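Local coordinates for FACT-Spt16 (PDB 5CE6), which is the Spt16 subunit of the histone chaperone FACT; its N-terminal domain has an aminopeptidase-like fold and probably binds histones H3-H4, at residues L240-P251 against V263-F271. Residues are numbered along the deposited sequence; the frame is centred on the assembly and turned at random. Where two conformers were deposited one is given.
Sequences LMEETEKVILDP and VDICYPPIF
Helix-on-sheet packing in the metallopeptidase M24-like lobe is exemplified by helix 237-249, whose residue L240 lies over F271 and which runs on almost antiparallel to strand 263-265 (162° between the local axes); strands 263-265 and 270-273 both pair with strand 296-306. L240 CB sits over the centre of the F271 ring in a CH-pi contact, 3.6 Å from the centroid. T244 OG1 comes to the edge of the same ring, 3.3 Å from F271 CZ. With T244 OG1 anti to the carbonyl carbon (chi1 -59°), the hydroxyl turns back to L240 O and donates a 2.7 Å hydrogen bond; that oxygen also accepts from T244 N, on the opposite face of its plane. P269 wedges between T244 CG2, 3.8 Å from P269 CG, and E245 CG, 3.6 Å from P269 CD. I265 CD1 lies against the E245 carboxylate, 3.5 Å from E245 CD. Further along, the I248 and I265 CG2 methyls meet at 3.7 Å. Were F271 trimmed to alanine, L240 CB would probably lose its aromatic face and a gap open beside T244 OG1. With no hydrogen bond between the segments, mostly apolar fit joins them, carbonyl and carboxylate atoms touching only carbon across it, while T244 turns its hydroxyl back into its own helix.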
ATOM      1  N   LEU A 240       8.241  18.975  10.330  1.00 14.66           N
ATOM      2  CA  LEU A 240       6.858  18.512  10.404  1.00 14.43           C
ATOM      3  C   LEU A 240       6.789  17.007  10.177  1.00 14.22           C
ATOM      4  O   LEU A 240       6.033  16.298  10.847  1.00 17.53           O
ATOM      5  CB  LEU A 240       5.969  19.246   9.394  1.00 13.88           C
ATOM      6  CG  LEU A 240       5.718  20.698   9.786  1.00 17.83           C
ATOM      7  CD1 LEU A 240       5.192  21.510   8.613  1.00 16.56           C
ATOM      8  CD2 LEU A 240       4.743  20.754  10.954  1.00 16.61           C
ATOM      9  N   MET A 241       7.581  16.520   9.228  1.00 12.80           N
ATOM     10  CA  MET A 241       7.612  15.098   8.924  0.65 13.45           C
ATOM     11  C   MET A 241       8.090  14.298  10.135  1.00 13.30           C
ATOM     12  O   MET A 241       7.462  13.306  10.530  1.00 13.86           O
ATOM     13  CB  MET A 241       8.526  14.852   7.716  0.65 16.83           C
ATOM     14  CG  MET A 241       8.714  13.393   7.339  0.65 13.45           C
ATOM     15  SD  MET A 241      10.070  13.205   6.162  0.65 18.71           S
ATOM     16  CE  MET A 241      11.463  13.339   7.272  0.65 20.89           C
ATOM     17  N   GLU A 242       9.201  14.723  10.728  1.00 14.02           N
ATOM     18  CA  GLU A 242       9.764  13.989  11.859  1.00 15.74           C
ATOM     19  C   GLU A 242       8.828  14.015  13.069  1.00 16.67           C
ATOM     20  O   GLU A 242       8.628  12.995  13.734  1.00 19.14           O
ATOM     21  CB  GLU A 242      11.152  14.537  12.216  1.00 19.57           C
ATOM     22  N   GLU A 243       8.228  15.176  13.326  1.00 15.25           N
ATOM     23  CA  GLU A 243       7.349  15.337  14.479  1.00 19.03           C
ATOM     24  C   GLU A 243       6.089  14.489  14.326  1.00 18.82           C
ATOM     25  O   GLU A 243       5.570  13.947  15.310  1.00 20.10           O
ATOM     26  CB  GLU A 243       6.969  16.809  14.659  1.00 17.09           C
ATOM     27  CG  GLU A 243       8.118  17.708  15.045  1.00 21.03           C
ATOM     28  CD  GLU A 243       8.660  17.389  16.418  1.00 40.26           C
ATOM     29  OE1 GLU A 243       7.854  17.339  17.376  1.00 41.15           O
ATOM     30  OE2 GLU A 243       9.888  17.184  16.537  1.00 48.64           O
ATOM     31  N   THR A 244       5.611  14.373  13.090  1.00 15.09           N
ATOM     32  CA  THR A 244       4.426  13.563  12.788  1.00 16.04           C
ATOM     33  C   THR A 244       4.759  12.074  12.972  1.00 15.96           C
ATOM     34  O   THR A 244       3.968  11.306  13.535  1.00 16.40           O
ATOM     35  CB  THR A 244       3.916  13.841  11.366  1.00 15.23           C
ATOM     36  OG1 THR A 244       3.583  15.231  11.251  1.00 13.96           O
ATOM     37  CG2 THR A 244       2.673  13.010  11.054  1.00 15.56           C
ATOM     38  N   GLU A 245       5.938  11.678  12.509  1.00 12.55           N
ATOM     39  CA  GLU A 245       6.422  10.313  12.735  1.00 18.03           C
ATOM     40  C   GLU A 245       6.389   9.943  14.206  1.00 20.12           C
ATOM     41  O   GLU A 245       5.923   8.863  14.573  1.00 20.07           O
ATOM     42  CB  GLU A 245       7.861  10.160  12.247  1.00 24.22           C
ATOM     43  CG  GLU A 245       8.012   9.604  10.847  1.00 30.56           C
ATOM     44  CD  GLU A 245       9.439   9.154  10.564  1.00 44.27           C
ATOM     45  OE1 GLU A 245      10.020   8.443  11.411  1.00 45.29           O
ATOM     46  OE2 GLU A 245       9.977   9.517   9.499  1.00 56.49           O
ATOM     47  N   LYS A 246       6.916  10.830  15.045  1.00 19.02           N
ATOM     48  CA  LYS A 246       6.988  10.579  16.479  1.00 20.17           C
ATOM     49  C   LYS A 246       5.615  10.331  17.091  1.00 23.71           C
ATOM     50  O   LYS A 246       5.461   9.491  17.979  1.00 22.57           O
ATOM     51  CB  LYS A 246       7.658  11.749  17.192  1.00 21.82           C
ATOM     52  CG  LYS A 246       9.120  11.891  16.857  1.00 30.07           C
ATOM     53  CD  LYS A 246       9.818  12.805  17.852  1.00 39.33           C
ATOM     54  CE  LYS A 246      10.186  14.142  17.235  1.00 47.73           C
ATOM     55  NZ  LYS A 246      10.890  15.027  18.218  1.00 51.13           N
ATOM     56  N   VAL A 247       4.623  11.071  16.615  1.00 20.13           N
ATOM     57  CA  VAL A 247       3.261  10.933  17.128  1.00 17.93           C
ATOM     58  C   VAL A 247       2.635   9.609  16.681  1.00 17.63           C
ATOM     59  O   VAL A 247       1.916   8.961  17.446  1.00 21.72           O
ATOM     60  CB  VAL A 247       2.389  12.129  16.702  1.00 23.47           C
ATOM     61  CG1 VAL A 247       0.965  11.915  17.125  1.00 23.58           C
ATOM     62  CG2 VAL A 247       2.925  13.417  17.315  1.00 26.51           C
ATOM     63  N   ILE A 248       2.903   9.208  15.443  1.00 15.05           N
ATOM     64  CA  ILE A 248       2.424   7.916  14.951  1.00 19.39           C
ATOM     65  C   ILE A 248       2.985   6.773  15.792  1.00 26.85           C
ATOM     66  O   ILE A 248       2.236   5.898  16.238  1.00 22.94           O
ATOM     67  CB  ILE A 248       2.790   7.698  13.470  1.00 17.25           C
ATOM     68  CG1 ILE A 248       2.061   8.710  12.584  1.00 15.76           C
ATOM     69  CG2 ILE A 248       2.433   6.292  13.025  1.00 21.09           C
ATOM     70  CD1 ILE A 248       2.589   8.735  11.178  1.00 21.72           C
ATOM     71  N   LEU A 249       4.296   6.810  16.031  1.00 23.35           N
ATOM     72  CA  LEU A 249       4.993   5.737  16.748  1.00 23.86           C
ATOM     73  C   LEU A 249       4.744   5.751  18.255  1.00 31.82           C
ATOM     74  O   LEU A 249       5.000   4.762  18.947  1.00 33.72           O
ATOM     75  CB  LEU A 249       6.493   5.777  16.440  1.00 19.27           C
ATOM     76  CG  LEU A 249       6.833   5.589  14.960  1.00 23.48           C
ATOM     77  CD1 LEU A 249       8.325   5.674  14.731  1.00 31.03           C
ATOM     78  CD2 LEU A 249       6.301   4.267  14.433  1.00 27.45           C
ATOM     79  N   ASP A 250       4.252   6.872  18.766  1.00 29.22           N
ATOM     80  CA  ASP A 250       3.750   6.915  20.130  1.00 37.57           C
ATOM     81  C   ASP A 250       2.330   7.461  20.120  1.00 36.41           C
ATOM     82  O   ASP A 250       2.088   8.578  20.575  1.00 37.84           O
ATOM     83  CB  ASP A 250       4.645   7.767  21.028  1.00 43.46           C
ATOM     84  CG  ASP A 250       4.241   7.688  22.484  1.00 55.02           C
ATOM     85  OD1 ASP A 250       3.536   6.722  22.850  1.00 60.49           O
ATOM     86  OD2 ASP A 250       4.621   8.592  23.256  1.00 52.19           O
ATOM     87  N   PRO A 251       1.379   6.658  19.609  1.00 35.96           N
ATOM     88  CA  PRO A 251      -0.015   7.071  19.412  1.00 36.34           C
ATOM     89  C   PRO A 251      -0.657   7.607  20.688  1.00 40.06           C
ATOM     90  O   PRO A 251      -1.691   8.273  20.627  1.00 38.18           O
ATOM     91  CB  PRO A 251      -0.700   5.778  18.961  1.00 33.62           C
ATOM     92  CG  PRO A 251       0.185   4.682  19.400  1.00 37.68           C
ATOM     93  CD  PRO A 251       1.569   5.229  19.301  1.00 33.58           C
ATOM     94  N   VAL A 263       2.467  -0.750  15.881  1.00 22.10           N
ATOM     95  CA  VAL A 263       2.351   0.424  15.007  1.00 21.15           C
ATOM     96  C   VAL A 263       3.649   0.774  14.275  1.00 19.69           C
ATOM     97  O   VAL A 263       4.727   0.785  14.878  1.00 20.82           O
ATOM     98  CB  VAL A 263       1.905   1.664  15.815  1.00 18.52           C
ATOM     99  CG1 VAL A 263       1.874   2.902  14.924  1.00 22.50           C
ATOM    100  CG2 VAL A 263       0.555   1.424  16.451  1.00 22.05           C
ATOM    101  N   ASP A 264       3.545   1.047  12.977  1.00 13.30           N
ATOM    102  CA  ASP A 264       4.660   1.604  12.223  1.00 19.35           C
ATOM    103  C   ASP A 264       4.138   2.697  11.290  1.00 15.62           C
ATOM    104  O   ASP A 264       2.927   2.913  11.192  1.00 18.75           O
ATOM    105  CB  ASP A 264       5.381   0.520  11.421  1.00 20.97           C
ATOM    106  CG  ASP A 264       6.785   0.940  11.001  1.00 32.07           C
ATOM    107  OD1 ASP A 264       7.238   2.032  11.414  1.00 29.54           O
ATOM    108  OD2 ASP A 264       7.440   0.171  10.264  1.00 44.22           O
ATOM    109  N   ILE A 265       5.047   3.394  10.615  1.00 18.62           N
ATOM    110  CA  ILE A 265       4.637   4.388   9.635  1.00 13.25           C
ATOM    111  C   ILE A 265       4.650   3.733   8.257  1.00 15.08           C
ATOM    112  O   ILE A 265       5.513   2.908   7.964  1.00 16.83           O
ATOM    113  CB  ILE A 265       5.554   5.642   9.634  1.00 31.15           C
ATOM    114  CG1 ILE A 265       6.972   5.280   9.190  1.00 38.22           C
ATOM    115  CG2 ILE A 265       5.577   6.291  11.013  1.00 34.09           C
ATOM    116  CD1 ILE A 265       7.874   6.476   8.928  1.00 35.88           C
ATOM    117  N   CYS A 266       3.693   4.079   7.405  1.00 11.08           N
ATOM    118  CA  CYS A 266       3.650   3.484   6.068  1.00 12.10           C
ATOM    119  C   CYS A 266       4.709   4.072   5.166  1.00 16.59           C
ATOM    120  O   CYS A 266       5.229   3.396   4.274  1.00 17.38           O
ATOM    121  CB  CYS A 266       2.288   3.709   5.406  1.00 13.64           C
ATOM    122  SG  CYS A 266       0.959   2.907   6.279  1.00 14.38           S
ATOM    123  N   TYR A 267       4.997   5.347   5.391  1.00  9.89           N
ATOM    124  CA  TYR A 267       5.985   6.084   4.611  1.00 11.78           C
ATOM    125  C   TYR A 267       6.282   7.351   5.399  1.00 14.25           C
ATOM    126  O   TYR A 267       5.497   7.713   6.283  1.00 13.95           O
ATOM    127  CB  TYR A 267       5.445   6.418   3.215  1.00 12.58           C
ATOM    128  CG  TYR A 267       4.152   7.220   3.221  1.00  9.37           C
ATOM    129  CD1 TYR A 267       4.172   8.602   3.282  1.00 10.10           C
ATOM    130  CD2 TYR A 267       2.925   6.586   3.185  1.00 10.53           C
ATOM    131  CE1 TYR A 267       2.995   9.333   3.284  1.00  9.05           C
ATOM    132  CE2 TYR A 267       1.749   7.301   3.200  1.00 10.07           C
ATOM    133  CZ  TYR A 267       1.788   8.675   3.254  1.00 13.50           C
ATOM    134  OH  TYR A 267       0.608   9.390   3.253  1.00 14.46           O
ATOM    135  N   PRO A 268       7.421   8.010   5.116  1.00 14.11           N
ATOM    136  CA  PRO A 268       7.711   9.247   5.843  1.00 14.15           C
ATOM    137  C   PRO A 268       6.666  10.278   5.469  1.00 10.95           C
ATOM    138  O   PRO A 268       6.448  10.475   4.271  1.00 13.46           O
ATOM    139  CB  PRO A 268       9.074   9.667   5.289  1.00 18.27           C
ATOM    140  CG  PRO A 268       9.701   8.379   4.816  1.00 22.43           C
ATOM    141  CD  PRO A 268       8.547   7.596   4.257  1.00 19.77           C
ATOM    142  N   PRO A 269       6.010  10.884   6.470  1.00 13.00           N
ATOM    143  CA  PRO A 269       4.917  11.828   6.217  1.00 10.37           C
ATOM    144  C   PRO A 269       5.307  12.891   5.211  1.00 11.83           C
ATOM    145  O   PRO A 269       6.463  13.327   5.190  1.00 13.10           O
ATOM    146  CB  PRO A 269       4.688  12.446   7.595  1.00 11.28           C
ATOM    147  CG  PRO A 269       4.950  11.271   8.527  1.00 18.52           C
ATOM    148  CD  PRO A 269       6.160  10.603   7.913  1.00 13.97           C
ATOM    149  N   ILE A 270       4.352  13.290   4.381  1.00  8.92           N
ATOM    150  CA  ILE A 270       4.630  14.222   3.298  1.00  9.02           C
ATOM    151  C   ILE A 270       4.038  15.567   3.646  1.00 13.25           C
ATOM    152  O   ILE A 270       2.851  15.668   3.909  1.00 13.25           O
ATOM    153  CB  ILE A 270       4.013  13.720   1.980  1.00  8.75           C
ATOM    154  CG1 ILE A 270       4.752  12.451   1.516  1.00 14.51           C
ATOM    155  CG2 ILE A 270       4.041  14.817   0.899  1.00 14.63           C
ATOM    156  CD1 ILE A 270       3.979  11.640   0.465  1.00 13.38           C
ATOM    157  N   PHE A 271       4.884  16.589   3.687  1.00 10.29           N
ATOM    158  CA  PHE A 271       4.420  17.961   3.852  1.00 10.32           C
ATOM    159  C   PHE A 271       4.965  18.782   2.708  1.00 10.58           C
ATOM    160  O   PHE A 271       6.168  18.750   2.436  1.00 10.93           O
ATOM    161  CB  PHE A 271       4.917  18.538   5.172  1.00 11.19           C
ATOM    162  CG  PHE A 271       4.201  17.995   6.365  1.00 11.94           C
ATOM    163  CD1 PHE A 271       4.624  16.819   6.968  1.00 12.31           C
ATOM    164  CD2 PHE A 271       3.085  18.652   6.871  1.00 14.13           C
ATOM    165  CE1 PHE A 271       3.948  16.298   8.061  1.00 13.52           C
ATOM    166  CE2 PHE A 271       2.408  18.142   7.978  1.00 15.23           C
ATOM    167  CZ  PHE A 271       2.846  16.969   8.570  1.00 13.06           C
TER